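Local coordinates for probable chemoreceptor (Methyl-accepting chemotaxis) transmembrane protein (Rhizobium meliloti, PDB 6D8V) that senses quaternary ammonium compounds for bacterial chemotaxis, binding 1,1-dimethyl-prolinium in the sensory domain of a probable transmembrane chemoreceptor, at residues 92-95 with 99-102; 101-106 with 111-116; 12-17 with 185-190; 19-24 with 178-183; 211-216 with 221-226. All blocks are in the same frame, centred on the assembly; numbering follows the deposited sequence.

Contact 1: residues 92-95 with 99-102. With PBE (1,1-dimethyl-prolinium), chain C.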
# COMPACT_ATOMS: atom_id res chain seq x y z
N GLY A 92 -2.55 -23.67 -0.97
CA GLY A 92 -2.74 -22.58 -0.03
C GLY A 92 -2.63 -22.95 1.43
O GLY A 92 -3.31 -22.34 2.26
N GLY A 93 -1.79 -23.93 1.78
CA GLY A 93 -1.63 -24.32 3.17
C GLY A 93 -0.31 -23.90 3.79
O GLY A 93 0.77 -24.28 3.31
N ASN A 94 -0.37 -23.12 4.86
CA ASN A 94 0.82 -22.71 5.59
C ASN A 94 1.16 -23.74 6.67
O ASN A 94 0.42 -24.70 6.92
CB ASN A 94 0.62 -21.33 6.21
CG ASN A 94 -0.45 -21.32 7.29
OD1 ASN A 94 -1.23 -22.27 7.41
ND2 ASN A 94 -0.51 -20.25 8.07
N ALA A 95 2.32 -23.55 7.32
CA ALA A 95 2.72 -24.45 8.39
C ALA A 95 1.70 -24.47 9.52
O ALA A 95 1.53 -25.49 10.19
N PHE A 99 -5.77 -21.70 5.22
CA PHE A 99 -5.85 -21.39 3.79
C PHE A 99 -5.31 -19.98 3.56
O PHE A 99 -5.98 -18.99 3.86
CB PHE A 99 -7.29 -21.52 3.30
CG PHE A 99 -7.43 -21.31 1.82
CD1 PHE A 99 -6.56 -21.91 0.93
CD2 PHE A 99 -8.45 -20.51 1.31
CE1 PHE A 99 -6.69 -21.72 -0.44
CE2 PHE A 99 -8.59 -20.32 -0.05
CZ PHE A 99 -7.71 -20.92 -0.93
N THR A 100 -4.09 -19.89 3.03
CA THR A 100 -3.40 -18.62 2.84
C THR A 100 -2.67 -18.62 1.50
O THR A 100 -1.44 -18.75 1.44
CB THR A 100 -2.42 -18.36 3.99
OG1 THR A 100 -1.66 -19.54 4.26
CG2 THR A 100 -3.17 -17.96 5.26
N PRO A 101 -3.40 -18.47 0.40
CA PRO A 101 -2.75 -18.36 -0.91
C PRO A 101 -2.16 -16.97 -1.12
O PRO A 101 -2.68 -15.97 -0.63
CB PRO A 101 -3.89 -18.61 -1.90
CG PRO A 101 -5.11 -18.94 -1.08
CD PRO A 101 -4.86 -18.41 0.30
N TYR A 102 -1.08 -16.93 -1.89
CA TYR A 102 -0.40 -15.65 -2.11
C TYR A 102 0.35 -15.69 -3.44
O TYR A 102 1.36 -16.38 -3.57
CB TYR A 102 0.56 -15.35 -0.97
CG TYR A 102 1.27 -14.03 -1.11
CD1 TYR A 102 0.68 -12.96 -1.78
CD2 TYR A 102 2.53 -13.83 -0.56
CE1 TYR A 102 1.33 -11.75 -1.91
CE2 TYR A 102 3.19 -12.63 -0.68
CZ TYR A 102 2.58 -11.59 -1.36
OH TYR A 102 3.24 -10.39 -1.48
N PBE C . 1.09 -10.69 2.48
CD PBE C . -0.10 -10.19 2.73
CA PBE C . 1.82 -10.40 3.78
CB PBE C . 0.73 -10.80 4.85
CG PBE C . -0.38 -10.54 4.31
CE PBE C . 0.97 -12.14 2.21
CF PBE C . 1.72 -9.99 1.35
C PBE C . 3.06 -11.10 3.99
O PBE C . 3.54 -11.17 5.16
OXT PBE C . 3.69 -11.62 3.04

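Contact 2: residues 101-106 with 111-116. With PBE (1,1-dimethyl-prolinium), chain C.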
# COMPACT_ATOMS: atom_id res chain seq x y z
N PRO A 101 -3.40 -18.47 0.40
CA PRO A 101 -2.75 -18.36 -0.91
C PRO A 101 -2.16 -16.97 -1.12
O PRO A 101 -2.68 -15.97 -0.63
CB PRO A 101 -3.89 -18.61 -1.90
CG PRO A 101 -5.11 -18.94 -1.08
CD PRO A 101 -4.86 -18.41 0.30
N TYR A 102 -1.08 -16.93 -1.89
CA TYR A 102 -0.40 -15.65 -2.11
C TYR A 102 0.35 -15.69 -3.44
O TYR A 102 1.36 -16.38 -3.57
CB TYR A 102 0.56 -15.35 -0.97
CG TYR A 102 1.27 -14.03 -1.11
CD1 TYR A 102 0.68 -12.96 -1.78
CD2 TYR A 102 2.53 -13.83 -0.56
CE1 TYR A 102 1.33 -11.75 -1.91
CE2 TYR A 102 3.19 -12.63 -0.68
CZ TYR A 102 2.58 -11.59 -1.36
OH TYR A 102 3.24 -10.39 -1.48
N TRP A 103 -0.15 -14.93 -4.42
CA TRP A 103 0.59 -14.68 -5.65
C TRP A 103 1.41 -13.41 -5.48
O TRP A 103 0.89 -12.38 -5.05
CB TRP A 103 -0.36 -14.54 -6.84
CG TRP A 103 -1.05 -15.81 -7.23
CD1 TRP A 103 -2.32 -16.19 -6.92
CD2 TRP A 103 -0.49 -16.87 -8.02
NE1 TRP A 103 -2.59 -17.42 -7.47
CE2 TRP A 103 -1.49 -17.86 -8.14
CE3 TRP A 103 0.75 -17.08 -8.63
CZ2 TRP A 103 -1.29 -19.04 -8.85
CZ3 TRP A 103 0.95 -18.26 -9.34
CH2 TRP A 103 -0.06 -19.22 -9.44
N SER A 104 2.70 -13.48 -5.83
CA SER A 104 3.62 -12.37 -5.66
C SER A 104 4.64 -12.40 -6.78
O SER A 104 4.73 -13.37 -7.55
CB SER A 104 4.31 -12.43 -4.30
OG SER A 104 5.05 -13.63 -4.17
N LYS A 105 5.43 -11.34 -6.87
CA LYS A 105 6.55 -11.31 -7.80
C LYS A 105 7.83 -11.75 -7.09
O LYS A 105 7.99 -11.57 -5.88
CB LYS A 105 6.73 -9.92 -8.40
CG LYS A 105 5.47 -9.35 -8.99
CD LYS A 105 5.69 -8.77 -10.38
CE LYS A 105 4.39 -8.19 -10.89
NZ LYS A 105 3.91 -7.10 -9.99
N ASP A 106 8.71 -12.35 -7.86
CA ASP A 106 9.99 -12.82 -7.35
C ASP A 106 11.09 -11.84 -7.79
O ASP A 106 10.80 -10.75 -8.29
CB ASP A 106 10.23 -14.25 -7.85
CG ASP A 106 10.42 -14.31 -9.35
OD1 ASP A 106 10.16 -13.29 -10.02
OD2 ASP A 106 10.86 -15.37 -9.85
N ILE A 111 5.81 -14.48 -11.52
CA ILE A 111 4.77 -14.69 -10.51
C ILE A 111 4.94 -16.06 -9.88
O ILE A 111 5.13 -17.06 -10.59
CB ILE A 111 3.36 -14.54 -11.10
CG1 ILE A 111 3.26 -13.27 -11.95
CG2 ILE A 111 2.32 -14.53 -9.99
CD1 ILE A 111 3.39 -13.52 -13.45
N GLN A 112 4.85 -16.11 -8.56
CA GLN A 112 5.01 -17.36 -7.82
C GLN A 112 3.91 -17.47 -6.78
O GLN A 112 3.35 -16.46 -6.33
CB GLN A 112 6.36 -17.43 -7.12
CG GLN A 112 6.58 -16.26 -6.18
CD GLN A 112 7.85 -16.37 -5.39
OE1 GLN A 112 8.88 -16.82 -5.89
NE2 GLN A 112 7.79 -15.96 -4.13
N LEU A 113 3.61 -18.70 -6.40
CA LEU A 113 2.59 -19.00 -5.40
C LEU A 113 3.27 -19.19 -4.05
O LEU A 113 3.97 -20.18 -3.84
CB LEU A 113 1.81 -20.25 -5.79
CG LEU A 113 0.34 -20.32 -5.39
CD1 LEU A 113 -0.23 -21.68 -5.77
CD2 LEU A 113 0.14 -20.04 -3.91
N SER A 114 3.06 -18.25 -3.14
CA SER A 114 3.66 -18.30 -1.83
C SER A 114 2.62 -18.72 -0.79
O SER A 114 1.54 -19.21 -1.12
CB SER A 114 4.30 -16.95 -1.49
OG SER A 114 5.03 -16.45 -2.60
N THR A 115 2.97 -18.56 0.48
CA THR A 115 2.03 -18.77 1.58
C THR A 115 2.58 -18.04 2.79
O THR A 115 3.79 -17.86 2.92
CB THR A 115 1.82 -20.26 1.89
OG1 THR A 115 1.32 -20.92 0.72
CG2 THR A 115 0.82 -20.42 3.02
N PHE A 116 1.67 -17.61 3.67
CA PHE A 116 2.03 -16.73 4.77
C PHE A 116 1.28 -17.16 6.03
O PHE A 116 0.36 -17.97 5.99
CB PHE A 116 1.73 -15.27 4.43
CG PHE A 116 0.30 -15.03 4.01
CD1 PHE A 116 -0.12 -15.34 2.72
CD2 PHE A 116 -0.60 -14.48 4.89
CE1 PHE A 116 -1.43 -15.11 2.34
CE2 PHE A 116 -1.91 -14.25 4.51
CZ PHE A 116 -2.33 -14.57 3.23
N PBE C . 1.09 -10.69 2.48
CD PBE C . -0.10 -10.19 2.73
CA PBE C . 1.82 -10.40 3.78
CB PBE C . 0.73 -10.80 4.85
CG PBE C . -0.38 -10.54 4.31
CE PBE C . 0.97 -12.14 2.21
CF PBE C . 1.72 -9.99 1.35
C PBE C . 3.06 -11.10 3.99
O PBE C . 3.54 -11.17 5.16
OXT PBE C . 3.69 -11.62 3.04

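Contact 3: residues 12-17 with 185-190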
# COMPACT_ATOMS: atom_id res chain seq x y z
N LYS A 12 3.21 23.15 -4.85
CA LYS A 12 1.82 22.72 -4.68
C LYS A 12 1.23 22.21 -5.99
O LYS A 12 0.58 21.16 -6.03
CB LYS A 12 0.97 23.88 -4.14
CG LYS A 12 0.60 23.76 -2.69
CD LYS A 12 0.47 25.13 -2.08
CE LYS A 12 -0.57 25.98 -2.80
NZ LYS A 12 -0.56 27.38 -2.28
N THR A 13 1.45 22.96 -7.08
CA THR A 13 0.90 22.57 -8.38
C THR A 13 1.40 21.20 -8.80
O THR A 13 0.64 20.39 -9.35
CB THR A 13 1.27 23.62 -9.43
OG1 THR A 13 0.41 24.76 -9.28
CG2 THR A 13 1.13 23.05 -10.82
N GLU A 14 2.67 20.92 -8.53
CA GLU A 14 3.27 19.65 -8.91
C GLU A 14 2.86 18.54 -7.94
O GLU A 14 2.64 17.39 -8.35
CB GLU A 14 4.78 19.84 -8.96
CG GLU A 14 5.60 18.72 -9.52
CD GLU A 14 7.07 19.06 -9.48
OE1 GLU A 14 7.42 20.20 -9.86
OE2 GLU A 14 7.88 18.20 -9.05
N ALA A 15 2.73 18.86 -6.64
CA ALA A 15 2.22 17.87 -5.69
C ALA A 15 0.78 17.51 -6.01
O ALA A 15 0.41 16.33 -5.90
CB ALA A 15 2.32 18.39 -4.25
N ARG A 16 -0.03 18.49 -6.42
CA ARG A 16 -1.39 18.20 -6.87
C ARG A 16 -1.37 17.20 -8.03
O ARG A 16 -2.16 16.25 -8.05
CB ARG A 16 -2.10 19.50 -7.26
CG ARG A 16 -3.51 19.33 -7.85
CD ARG A 16 -4.43 20.49 -7.47
NE ARG A 16 -3.76 21.79 -7.53
CZ ARG A 16 -3.46 22.54 -6.46
NH1 ARG A 16 -3.78 22.13 -5.24
NH2 ARG A 16 -2.84 23.71 -6.61
N ALA A 17 -0.44 17.38 -8.97
CA ALA A 17 -0.29 16.41 -10.06
C ALA A 17 0.13 15.04 -9.55
O ALA A 17 -0.40 14.02 -10.00
CB ALA A 17 0.73 16.93 -11.08
N LYS A 185 7.76 13.29 -13.23
CA LYS A 185 9.09 13.68 -12.85
C LYS A 185 9.24 14.58 -11.66
O LYS A 185 8.32 15.18 -11.22
CB LYS A 185 9.81 14.21 -14.06
CG LYS A 185 11.21 14.67 -13.81
CD LYS A 185 11.44 16.04 -14.41
CE LYS A 185 12.87 16.17 -14.83
NZ LYS A 185 13.31 17.59 -14.68
N PRO A 186 10.52 14.59 -11.09
CA PRO A 186 10.72 15.60 -10.04
C PRO A 186 11.20 16.97 -10.52
O PRO A 186 11.49 17.11 -11.69
CB PRO A 186 11.81 14.99 -9.24
CG PRO A 186 12.75 14.59 -10.27
CD PRO A 186 11.85 13.81 -11.17
N PHE A 187 11.36 17.94 -9.62
CA PHE A 187 11.32 19.38 -9.91
C PHE A 187 12.45 19.87 -10.82
O PHE A 187 12.50 21.02 -11.27
CB PHE A 187 11.23 20.17 -8.61
CG PHE A 187 10.95 21.64 -8.79
CD1 PHE A 187 9.68 22.15 -8.58
CD2 PHE A 187 11.94 22.52 -9.10
CE1 PHE A 187 9.41 23.51 -8.72
CE2 PHE A 187 11.68 23.88 -9.24
CZ PHE A 187 10.42 24.37 -9.04
N GLY A 188 13.41 18.99 -11.06
CA GLY A 188 14.54 19.27 -11.93
C GLY A 188 15.45 19.81 -10.90
O GLY A 188 15.30 20.94 -10.52
N SER A 189 16.34 18.99 -10.43
CA SER A 189 17.04 19.31 -9.25
C SER A 189 16.05 19.40 -8.15
O SER A 189 16.26 20.15 -7.24
CB SER A 189 17.75 20.64 -9.44
OG SER A 189 17.72 21.49 -8.31
N GLY A 190 14.96 18.67 -8.24
CA GLY A 190 13.98 18.70 -7.20
C GLY A 190 13.73 17.29 -6.98
O GLY A 190 13.85 16.57 -7.87

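Contact 4: residues 19-24 with 178-183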
# COMPACT_ATOMS: atom_id res chain seq x y z
N ALA A 19 -0.27 13.73 -6.56
CA ALA A 19 -1.27 13.12 -5.69
C ALA A 19 -2.38 12.47 -6.50
O ALA A 19 -2.86 11.38 -6.14
CB ALA A 19 -1.84 14.17 -4.73
N SER A 20 -2.82 13.10 -7.58
CA SER A 20 -3.91 12.50 -8.35
C SER A 20 -3.44 11.24 -9.07
O SER A 20 -4.24 10.32 -9.29
CB SER A 20 -4.49 13.49 -9.35
OG SER A 20 -3.67 13.59 -10.49
N ASP A 21 -2.16 11.17 -9.42
CA ASP A 21 -1.62 9.95 -10.01
C ASP A 21 -1.55 8.83 -8.97
O ASP A 21 -2.02 7.72 -9.24
CB ASP A 21 -0.25 10.22 -10.62
CG ASP A 21 0.23 9.07 -11.48
OD1 ASP A 21 0.48 7.98 -10.92
OD2 ASP A 21 0.33 9.24 -12.71
N ILE A 22 -0.98 9.10 -7.80
CA ILE A 22 -0.94 8.09 -6.75
C ILE A 22 -2.36 7.70 -6.34
O ILE A 22 -2.71 6.52 -6.26
CB ILE A 22 -0.11 8.57 -5.55
CG1 ILE A 22 1.33 8.83 -5.97
CG2 ILE A 22 -0.12 7.52 -4.45
CD1 ILE A 22 1.98 7.63 -6.58
N ALA A 23 -3.20 8.70 -6.08
CA ALA A 23 -4.56 8.41 -5.63
C ALA A 23 -5.33 7.61 -6.68
O ALA A 23 -6.11 6.71 -6.34
CB ALA A 23 -5.29 9.72 -5.30
N GLY A 24 -5.12 7.92 -7.96
CA GLY A 24 -5.76 7.14 -9.01
C GLY A 24 -5.29 5.71 -9.02
O GLY A 24 -6.09 4.77 -8.95
N ALA A 178 8.19 4.39 -5.40
CA ALA A 178 9.38 5.14 -5.78
C ALA A 178 9.49 5.27 -7.30
O ALA A 178 9.88 6.33 -7.81
CB ALA A 178 10.61 4.46 -5.21
N ASP A 179 9.17 4.20 -8.03
CA ASP A 179 9.24 4.24 -9.49
C ASP A 179 8.27 5.25 -10.07
O ASP A 179 8.63 6.05 -10.95
CB ASP A 179 8.98 2.85 -10.07
CG ASP A 179 10.20 1.95 -10.02
OD1 ASP A 179 11.30 2.44 -9.70
OD2 ASP A 179 10.06 0.74 -10.31
N ARG A 180 7.02 5.24 -9.60
CA ARG A 180 6.04 6.20 -10.11
C ARG A 180 6.48 7.63 -9.86
O ARG A 180 6.29 8.51 -10.70
CB ARG A 180 4.67 5.95 -9.49
CG ARG A 180 4.12 4.55 -9.73
CD ARG A 180 2.66 4.57 -10.13
NE ARG A 180 2.43 5.21 -11.42
CZ ARG A 180 1.35 5.00 -12.16
NH1 ARG A 180 0.42 4.16 -11.74
NH2 ARG A 180 1.21 5.62 -13.33
N LEU A 181 7.09 7.89 -8.70
CA LEU A 181 7.54 9.25 -8.40
C LEU A 181 8.68 9.69 -9.29
O LEU A 181 9.02 10.88 -9.29
CB LEU A 181 7.96 9.35 -6.94
CG LEU A 181 6.83 9.14 -5.94
CD1 LEU A 181 7.27 9.60 -4.56
CD2 LEU A 181 5.58 9.88 -6.38
N SER A 182 9.30 8.78 -10.03
CA SER A 182 10.22 9.15 -11.09
C SER A 182 9.63 9.01 -12.48
O SER A 182 10.17 9.58 -13.43
CB SER A 182 11.50 8.31 -11.00
OG SER A 182 12.40 8.89 -10.06
N ALA A 183 8.59 8.23 -12.67
CA ALA A 183 7.92 8.24 -13.96
C ALA A 183 7.19 9.55 -14.25
O ALA A 183 7.14 9.99 -15.37
CB ALA A 183 7.01 7.07 -14.12

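Contact 5: residues 211-216 with 221-226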
# COMPACT_ATOMS: atom_id res chain seq x y z
N MET A 211 9.63 3.23 6.10
CA MET A 211 8.86 2.58 7.15
C MET A 211 9.08 3.24 8.51
O MET A 211 8.37 2.95 9.48
CB MET A 211 9.22 1.09 7.23
CG MET A 211 8.46 0.20 6.27
SD MET A 211 8.92 -1.53 6.44
CE MET A 211 8.71 -1.75 8.21
N LYS A 212 10.09 4.11 8.60
CA LYS A 212 10.34 4.87 9.81
C LYS A 212 9.51 6.15 9.81
O LYS A 212 9.11 6.65 8.75
CB LYS A 212 11.82 5.21 9.94
CG LYS A 212 12.71 3.99 10.03
CD LYS A 212 14.13 4.36 10.44
CE LYS A 212 15.02 3.13 10.69
NZ LYS A 212 15.39 2.41 9.44
N GLU A 213 9.25 6.68 11.00
CA GLU A 213 8.47 7.89 11.14
C GLU A 213 9.32 9.12 10.85
O GLU A 213 10.52 9.16 11.17
CB GLU A 213 7.86 8.00 12.55
CG GLU A 213 6.95 9.21 12.73
CD GLU A 213 6.19 9.18 14.04
OE1 GLU A 213 6.59 8.42 14.95
OE2 GLU A 213 5.18 9.91 14.16
N TYR A 214 8.71 10.11 10.23
CA TYR A 214 9.42 11.35 9.94
C TYR A 214 9.80 12.04 11.25
O TYR A 214 8.96 12.22 12.14
CB TYR A 214 8.55 12.26 9.08
CG TYR A 214 9.25 13.51 8.62
CD1 TYR A 214 9.24 14.66 9.40
CD2 TYR A 214 9.92 13.55 7.41
CE1 TYR A 214 9.88 15.81 8.99
CE2 TYR A 214 10.56 14.69 6.98
CZ TYR A 214 10.54 15.82 7.77
OH TYR A 214 11.18 16.96 7.35
N ASP A 215 11.08 12.39 11.37
CA ASP A 215 11.51 13.21 12.50
C ASP A 215 12.60 14.19 12.07
O ASP A 215 13.33 14.71 12.93
CB ASP A 215 11.96 12.33 13.68
CG ASP A 215 13.43 11.98 13.61
OD1 ASP A 215 13.80 11.11 12.79
OD2 ASP A 215 14.21 12.57 14.39
N GLY A 216 12.72 14.46 10.77
CA GLY A 216 13.66 15.44 10.27
C GLY A 216 13.28 16.86 10.65
O GLY A 216 12.47 17.07 11.56
N SER A 221 5.30 20.58 11.59
CA SER A 221 4.45 20.97 10.46
C SER A 221 3.89 19.74 9.75
O SER A 221 2.73 19.74 9.33
CB SER A 221 5.23 21.86 9.50
OG SER A 221 5.44 23.15 10.07
N VAL A 222 4.69 18.68 9.63
CA VAL A 222 4.17 17.42 9.10
C VAL A 222 2.98 16.94 9.92
O VAL A 222 1.93 16.59 9.37
CB VAL A 222 5.29 16.36 9.05
CG1 VAL A 222 4.72 15.00 8.68
CG2 VAL A 222 6.36 16.78 8.06
N LYS A 223 3.13 16.91 11.25
CA LYS A 223 2.03 16.51 12.11
C LYS A 223 0.83 17.44 11.96
O LYS A 223 -0.33 16.98 12.00
CB LYS A 223 2.50 16.46 13.57
CG LYS A 223 3.65 15.47 13.81
CD LYS A 223 3.35 14.10 13.21
CE LYS A 223 4.55 13.15 13.27
NZ LYS A 223 4.28 11.87 12.55
N ASP A 224 1.07 18.74 11.78
CA ASP A 224 -0.02 19.69 11.60
C ASP A 224 -0.65 19.59 10.22
O ASP A 224 -1.88 19.67 10.08
CB ASP A 224 0.46 21.11 11.88
CG ASP A 224 0.88 21.30 13.32
OD1 ASP A 224 0.37 20.56 14.17
OD2 ASP A 224 1.73 22.18 13.59
N ALA A 225 0.17 19.44 9.17
CA ALA A 225 -0.38 19.17 7.85
C ALA A 225 -1.25 17.91 7.87
O ALA A 225 -2.35 17.89 7.31
CB ALA A 225 0.74 19.02 6.82
N LEU A 226 -0.77 16.86 8.54
CA LEU A 226 -1.55 15.63 8.67
C LEU A 226 -2.90 15.87 9.35
O LEU A 226 -3.85 15.13 9.08
CB LEU A 226 -0.74 14.59 9.45
CG LEU A 226 -0.12 13.46 8.63
CD1 LEU A 226 0.68 12.52 9.52
CD2 LEU A 226 -1.19 12.69 7.85

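Contact 1: residues 92-95 with 99-102
The carbonyl of G92 takes the amide of T100, with T100 N to G92 O at 2.7 Å and an N-H...O angle of 163°; this bond accompanies a single backbone bridge between G93 and F99. The same oxygen also receives a CA-H...O contact from F99 CA at 3.1 Å, so one acceptor closes the turn against two neighbouring residues. G92 has a positive phi (70°), which favours glycine, and a side chain here would point into the F99 ring. That ring meets G92 O obliquely, while P101 CD lies 3.8 Å above one of its faces, over the centre. N94 and T100 cross at about a right angle, and N94 CB approaches T100 OG1 at 3.5 Å. Their polar ends are engaged outside the pair: N94 OD1 accepts from A98 N, and T100 OG1 is hydrogen-bonded to A98 O and F116 O. A chi1 of 46° in T100 holds OG1 where it can meet N94 CB and both of these carbonyls. G92 and G93, both opposite N88, form a G1 beta bulge; the chain then turns back to strand 101-105, whose Y102 belongs to the ligand pocket of this Cache-type sensor domain.

Contact 2: residues 101-106 with 111-116
The rings of Y102 and F116 share one ligand methyl: CE of 1,1-dimethyl-prolinium lies 3.5 Å above the centre of the Y102 face and also over a face of F116, nearer the rim, with F116 CD1 at 3.4 Å from PBE CE. The second methyl, CF, sits by the hydroxyl end of Y102, OH to PBE CF being 3.2 Å. The opposite face of Y102 carries S104 CB. At the edge of F116, near its plane, come Y102 CB and the carbonyl of P101, F116 CE1 standing 3.3 Å from P101 O. The third flat group, W103, receives L113 CG over its six-membered ring in a CH-pi contact, 4.1 Å from the centroid and 12° off the normal, while I111 CG2 meets it obliquely. The two strands form an antiparallel beta hairpin. S104 and Q112 are a hydrogen-bonded pair, with Q112 N to S104 O at 2.9 Å, and S114 N bonds to Y102 O. Side chains alternate accordingly: Y102, S104, Q112 and S114 share one face, while P101, W103, I111 and L113 lie on the other, P101, W103 and L113 packing on helix 51-58. With CG opposite the backbone N (chi1 -178°), the Y102 ring is carried to the ligand. Replacing Y102 by alanine removes the ring, which would probably leave the quaternary ammonium without one aromatic wall and open a gap beside S104 and F116. The methyl between these faces is consistent with cation-pi recognition, and W72 of the pocket touches F116.

Contact 3: residues 12-17 with 185-190
E14 projects from segment 12-17 of helix 2-45 toward the loop 185-190 and makes all of the contact from the helix side. One part of it sets a carboxylate oxygen against an aromatic ring, an approach of van der Waals kind: E14 OE1 is nearest to F187 CD1, at 3.2 Å, with the carboxylate and ring planes 22° apart and the ring approached obliquely. E14 reaches this far because CG is opposite the backbone N (chi1 -171°) and the chain stays extended beyond it. The polar component is weaker. E14 OE2 lies 3.7 Å from K185 O and 3.5 Å from F187 N, and no hydrogen bond crosses between the segments. E14 OE2 and K185 O are both acceptors, so their approach gives no bond. Within the loop, F187 N makes a weak bond to G190 O, and P186 packs on V192 of strand 191-195, a residue that E14 touches too, while F187 rests on V267. The contact therefore joins the long helix 2-45 to the loop that leads into the four-stranded sheet. E14 and F187 both touch a crystal neighbour, so their exact positions may owe something to the lattice. The chemistry implies a small surface contact without directional bonds, which probably adds little specific attraction.

Contact 4: residues 19-24 with 178-183
D21 lays one carboxylate oxygen over the flat guanidinium of R180: D21 OD1 stands 3.2 Å above its plane, over the centre, and the carboxylate is turned 81° against it. D21 OD1 to R180 NE is 3.4 Å, a salt bridge of charges alone, since no N-H of the guanidinium points at the oxygen. The R180 chain gets there by bending at chi2 (-135°) and chi3, which folds the guanidinium under the acid; it also makes a cation-pi contact with F67. A leucine in place of R180 would probably leave the D21 carboxylate without its opposite charge and F67 without its cationic partner. Beneath this pair the packing is apolar. I22 CD1 meets L181 CD2 at 4.2 Å and R180 CB at 4.3 Å; I22 and L181 continue inward, onto F252 and onto V192 and L194 respectively. The segment axes approach to 10.8 Å at an angle of 140°, so the helices run in roughly opposite directions, rather far apart, and are bridged by side chains. This is consistent with a tandem (double) Cache sensor, in which a long N-terminal helix runs along the domain and a short helix, here 174-183, leads from the first sheet to the second.

Contact 5: residues 211-216 with 221-226
K223 NZ donates to E213 OE2 at 2.7 Å, a salt bridge that uses the anti lone pair of the carboxylate oxygen, the one away from OE1. The two chains arrive obliquely from different directions. E213 is extended, while K223 bends at chi2 (-50°), which brings its ammonium to the E213 carboxylate; K223 CE follows at 3.4 Å from E213 OE2. E213 is exposed, so solvent can be expected to weaken the pairing. Deeper in, V222 CG2 packs over one face of the Y214 ring as a CH-pi contact, 4.1 Å from the centroid and 27° off the normal, with both Y214 CD1 and CE1 at 3.8 Å from that methyl. On the other face, G216 N lies 3.6 Å above the ring plane toward the rim, so the ring is sandwiched between the helix and its own loop. The hydroxyl is hydrogen-bonded to E217 O and has a weak bond from R247 NE, which fixes the far end of the ring. Y214 and V222 both reach L195, and they also touch I234 and V249 respectively, placing them on the four-stranded sheet. A bound TRS molecule, probably from the crystallisation liquor, lies about 6 Å from the Y214 side chain. What results is a loop folded back on the helix that follows it, helix 219-228, against the antiparallel sheet of what is probably the second module of a tandem Cache sensor.

Contacts 1 and 2 lie side by side, their centres about 10 Å apart, sharing P101 and Y102 on strand 101-105; both touch the ligand in the first Cache module. Contacts 3 and 4 adjoin on helix 2-45, about 11 Å between centres, and pair its early part with helix 174-183 and the loop that follows it. Contact 5 comes last along the chain, at the four-stranded sheet, about 20 Å from each of them. Along the sequence, contacts 1 and 2 fall within the span enclosed by contacts 3 and 4. Centres of contacts 1 and 3 are about 42 Å apart, on opposite sides of the chain's centre, in keeping with an elongated sensor spanned by one helix.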